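Local coordinates for protein eukaryotic translation initiation factor 4E type 5 (Leishmania major, PDB 7KCJ) that is a translation initiation factor of the eIF4E family that probably binds the 7-methylguanosine cap of messenger RNA, at residues Lys17-Phe22 with Leu50-Ser55. Residues are numbered along the deposited sequence; the frame is centred on the assembly and turned at random.
Sequences KWFVSF and LDWITS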
ATOM      1  N   LYS A  17      12.270  -9.817   0.072  1.00 40.03           N
ATOM      2  CA  LYS A  17      11.893  -9.285  -1.244  1.00 38.84           C
ATOM      3  C   LYS A  17      10.389  -9.046  -1.276  1.00 37.75           C
ATOM      4  O   LYS A  17       9.636  -9.688  -0.541  1.00 38.50           O
ATOM      5  CB  LYS A  17      12.349 -10.200  -2.392  1.00 40.40           C
ATOM      6  CG  LYS A  17      12.109 -11.683  -2.111  1.00 44.32           C
ATOM      7  CD  LYS A  17      12.395 -12.576  -3.304  1.00 48.49           C
ATOM      8  CE  LYS A  17      12.021 -14.012  -3.017  1.00 52.34           C
ATOM      9  NZ  LYS A  17      12.052 -14.847  -4.249  1.00 55.53           N
ATOM     10  N   TRP A  18       9.948  -8.118  -2.122  1.00 35.73           N
ATOM     11  CA  TRP A  18       8.543  -7.771  -2.254  1.00 34.45           C
ATOM     12  C   TRP A  18       8.146  -7.907  -3.717  1.00 33.93           C
ATOM     13  O   TRP A  18       8.887  -7.454  -4.584  1.00 34.32           O
ATOM     14  CB  TRP A  18       8.323  -6.313  -1.773  1.00 32.97           C
ATOM     15  CG  TRP A  18       8.715  -6.103  -0.331  1.00 32.34           C
ATOM     16  CD1 TRP A  18       9.982  -6.053   0.179  1.00 32.97           C
ATOM     17  CD2 TRP A  18       7.824  -5.945   0.788  1.00 31.36           C
ATOM     18  NE1 TRP A  18       9.935  -5.875   1.548  1.00 32.95           N
ATOM     19  CE2 TRP A  18       8.622  -5.837   1.948  1.00 32.14           C
ATOM     20  CE3 TRP A  18       6.438  -5.853   0.916  1.00 31.18           C
ATOM     21  CZ2 TRP A  18       8.068  -5.660   3.220  1.00 32.37           C
ATOM     22  CZ3 TRP A  18       5.889  -5.709   2.183  1.00 32.05           C
ATOM     23  CH2 TRP A  18       6.700  -5.606   3.312  1.00 32.14           C
ATOM     24  N   PHE A  19       7.008  -8.548  -4.002  1.00 32.82           N
ATOM     25  CA  PHE A  19       6.525  -8.659  -5.372  1.00 32.93           C
ATOM     26  C   PHE A  19       5.545  -7.528  -5.668  1.00 32.57           C
ATOM     27  O   PHE A  19       4.619  -7.283  -4.895  1.00 32.99           O
ATOM     28  CB  PHE A  19       5.873 -10.013  -5.653  1.00 32.79           C
ATOM     29  CG  PHE A  19       5.745 -10.285  -7.130  1.00 33.27           C
ATOM     30  CD1 PHE A  19       6.815 -10.771  -7.856  1.00 34.28           C
ATOM     31  CD2 PHE A  19       4.564 -10.016  -7.803  1.00 34.06           C
ATOM     32  CE1 PHE A  19       6.703 -11.005  -9.226  1.00 34.99           C
ATOM     33  CE2 PHE A  19       4.456 -10.251  -9.170  1.00 34.83           C
ATOM     34  CZ  PHE A  19       5.524 -10.737  -9.872  1.00 35.00           C
ATOM     35  N   VAL A  20       5.744  -6.850  -6.794  1.00 31.91           N
ATOM     36  CA  VAL A  20       4.919  -5.713  -7.188  1.00 32.17           C
ATOM     37  C   VAL A  20       3.965  -6.132  -8.304  1.00 32.47           C
ATOM     38  O   VAL A  20       4.371  -6.797  -9.259  1.00 32.64           O
ATOM     39  CB  VAL A  20       5.784  -4.500  -7.624  1.00 32.82           C
ATOM     40  CG1 VAL A  20       4.931  -3.249  -7.772  1.00 32.88           C
ATOM     41  CG2 VAL A  20       6.928  -4.244  -6.641  1.00 33.57           C
ATOM     42  N   SER A  21       2.700  -5.774  -8.169  1.00 32.10           N
ATOM     43  CA  SER A  21       1.697  -6.075  -9.182  1.00 32.21           C
ATOM     44  C   SER A  21       0.676  -4.945  -9.271  1.00 31.48           C
ATOM     45  O   SER A  21       0.480  -4.192  -8.314  1.00 30.77           O
ATOM     46  CB  SER A  21       1.025  -7.413  -8.910  1.00 34.06           C
ATOM     47  OG  SER A  21       0.357  -7.333  -7.669  1.00 39.90           O
ATOM     48  N   PHE A  22       0.039  -4.813 -10.423  1.00 31.13           N
ATOM     49  CA  PHE A  22      -0.923  -3.744 -10.644  1.00 31.33           C
ATOM     50  C   PHE A  22      -2.275  -4.323 -11.015  1.00 31.37           C
ATOM     51  O   PHE A  22      -2.373  -5.022 -12.015  1.00 31.74           O
ATOM     52  CB  PHE A  22      -0.400  -2.815 -11.750  1.00 31.68           C
ATOM     53  CG  PHE A  22      -1.398  -1.802 -12.247  1.00 33.21           C
ATOM     54  CD1 PHE A  22      -1.791  -0.745 -11.449  1.00 34.16           C
ATOM     55  CD2 PHE A  22      -1.930  -1.900 -13.512  1.00 34.26           C
ATOM     56  CE1 PHE A  22      -2.700   0.181 -11.905  1.00 34.75           C
ATOM     57  CE2 PHE A  22      -2.836  -0.964 -13.968  1.00 34.80           C
ATOM     58  CZ  PHE A  22      -3.220   0.061 -13.161  1.00 34.62           C
ATOM     59  N   LEU A  50       4.377  -7.281 -12.122  1.00 33.96           N
ATOM     60  CA  LEU A  50       5.570  -6.527 -12.467  1.00 34.50           C
ATOM     61  C   LEU A  50       6.738  -7.479 -12.140  1.00 35.01           C
ATOM     62  O   LEU A  50       6.913  -8.433 -12.885  1.00 35.10           O
ATOM     63  CB  LEU A  50       5.625  -5.136 -11.799  1.00 34.71           C
ATOM     64  CG  LEU A  50       4.718  -4.040 -12.404  1.00 36.55           C
ATOM     65  CD1 LEU A  50       3.265  -4.182 -11.947  1.00 36.51           C
ATOM     66  CD2 LEU A  50       5.270  -2.626 -12.060  1.00 37.56           C
ATOM     67  N   ASP A  51       7.440  -7.330 -11.006  1.00 35.03           N
ATOM     68  CA  ASP A  51       8.554  -8.206 -10.649  1.00 35.30           C
ATOM     69  C   ASP A  51       8.944  -8.003  -9.162  1.00 34.99           C
ATOM     70  O   ASP A  51       8.404  -7.121  -8.486  1.00 35.19           O
ATOM     71  CB  ASP A  51       9.755  -7.868 -11.550  1.00 37.95           C
ATOM     72  CG  ASP A  51      10.738  -8.999 -11.774  1.00 44.18           C
ATOM     73  OD1 ASP A  51      10.611 -10.053 -11.089  1.00 44.71           O
ATOM     74  OD2 ASP A  51      11.623  -8.842 -12.645  1.00 47.79           O
ATOM     75  N   TRP A  52       9.892  -8.807  -8.667  1.00 34.38           N
ATOM     76  CA  TRP A  52      10.407  -8.691  -7.314  1.00 34.95           C
ATOM     77  C   TRP A  52      11.264  -7.445  -7.183  1.00 35.67           C
ATOM     78  O   TRP A  52      11.994  -7.102  -8.113  1.00 36.99           O
ATOM     79  CB  TRP A  52      11.342  -9.875  -7.012  1.00 34.99           C
ATOM     80  CG  TRP A  52      10.682 -11.212  -6.977  1.00 35.50           C
ATOM     81  CD1 TRP A  52      10.779 -12.205  -7.910  1.00 36.09           C
ATOM     82  CD2 TRP A  52       9.839 -11.719  -5.930  1.00 35.41           C
ATOM     83  NE1 TRP A  52      10.038 -13.299  -7.512  1.00 36.25           N
ATOM     84  CE2 TRP A  52       9.449 -13.025  -6.300  1.00 35.97           C
ATOM     85  CE3 TRP A  52       9.345 -11.179  -4.733  1.00 35.92           C
ATOM     86  CZ2 TRP A  52       8.637 -13.816  -5.487  1.00 36.55           C
ATOM     87  CZ3 TRP A  52       8.534 -11.958  -3.932  1.00 37.05           C
ATOM     88  CH2 TRP A  52       8.209 -13.269  -4.295  1.00 37.12           C
ATOM     89  N   ILE A  53      11.263  -6.836  -5.997  1.00 34.84           N
ATOM     90  CA  ILE A  53      12.143  -5.730  -5.692  1.00 35.32           C
ATOM     91  C   ILE A  53      12.887  -6.060  -4.377  1.00 36.56           C
ATOM     92  O   ILE A  53      12.289  -6.570  -3.427  1.00 36.35           O
ATOM     93  CB  ILE A  53      11.436  -4.350  -5.666  1.00 35.74           C
ATOM     94  CG1 ILE A  53      10.266  -4.298  -4.624  1.00 36.00           C
ATOM     95  CG2 ILE A  53      10.989  -3.930  -7.078  1.00 35.81           C
ATOM     96  CD1 ILE A  53       9.615  -2.914  -4.479  1.00 36.63           C
ATOM     97  N   THR A  54      14.211  -5.855  -4.360  1.00 36.83           N
ATOM     98  CA  THR A  54      15.043  -6.139  -3.190  1.00 37.66           C
ATOM     99  C   THR A  54      15.804  -4.911  -2.673  1.00 37.57           C
ATOM    100  O   THR A  54      16.514  -5.012  -1.675  1.00 38.21           O
ATOM    101  CB  THR A  54      16.042  -7.268  -3.535  1.00 40.37           C
ATOM    102  OG1 THR A  54      17.016  -6.762  -4.457  1.00 42.12           O
ATOM    103  CG2 THR A  54      15.361  -8.503  -4.147  1.00 41.28           C
ATOM    104  N   SER A  55      15.695  -3.771  -3.355  1.00 36.96           N
ATOM    105  CA  SER A  55      16.440  -2.578  -2.999  1.00 37.13           C
ATOM    106  C   SER A  55      15.618  -1.324  -3.220  1.00 36.96           C
ATOM    107  O   SER A  55      14.618  -1.352  -3.943  1.00 36.42           O
ATOM    108  CB  SER A  55      17.727  -2.512  -3.816  1.00 38.30           C
ATOM    109  OG  SER A  55      17.472  -2.143  -5.163  1.00 40.91           O
TER
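Leu50 and Asp51 are set opposite the single residue Val20 by a classic beta bulge, in two antiparallel strands of the eIF4E fold. Strand 48-55 is outermost in the curved sheet of this chain, and strand 13-23 lies between it and strand 77-82. Leu50 N donates to Val20 O at 2.9 Å. Leu50 CD1 packs against Ser21 CA and Phe22 N. Asp51 O takes the bond from Val20 N, at 3.2 Å, with the donor well above the carbonyl plane. The same oxygen lies over one face of the Phe19 ring, toward its rim. Asp51 OD1 receives Trp52 N at 2.8 Å, which ties the carboxylate back to its own strand.

Trp52 is sandwiched between two residues of the other strand. On one face, Phe19 approaches edge-on in a T-shaped pair, with the planes at 79°. Phe19 CD1 sits over the indole centre, 3.7 Å from Trp52 CD2. Lys17 covers the opposite face. Its chain runs extended across that face (chi2 173°), with CD offset toward the rim. Lys17 NZ makes a cation-pi contact, 4.0 Å from the centroid of the six-membered ring of Trp52 and 20° off its normal.

Ile53 turns to the other side of the sheet, with Val20 and the start of the Trp18 side chain. Helix 56-64 covers Ile53 and Val20 there. The backbones of Ile53 and Trp18 exchange two hydrogen bonds, both in the carbonyl planes. Thr54 CG2 touches Lys17 CB at 3.9 Å. Ser55 OG then N-caps the following helix through Glu58 N.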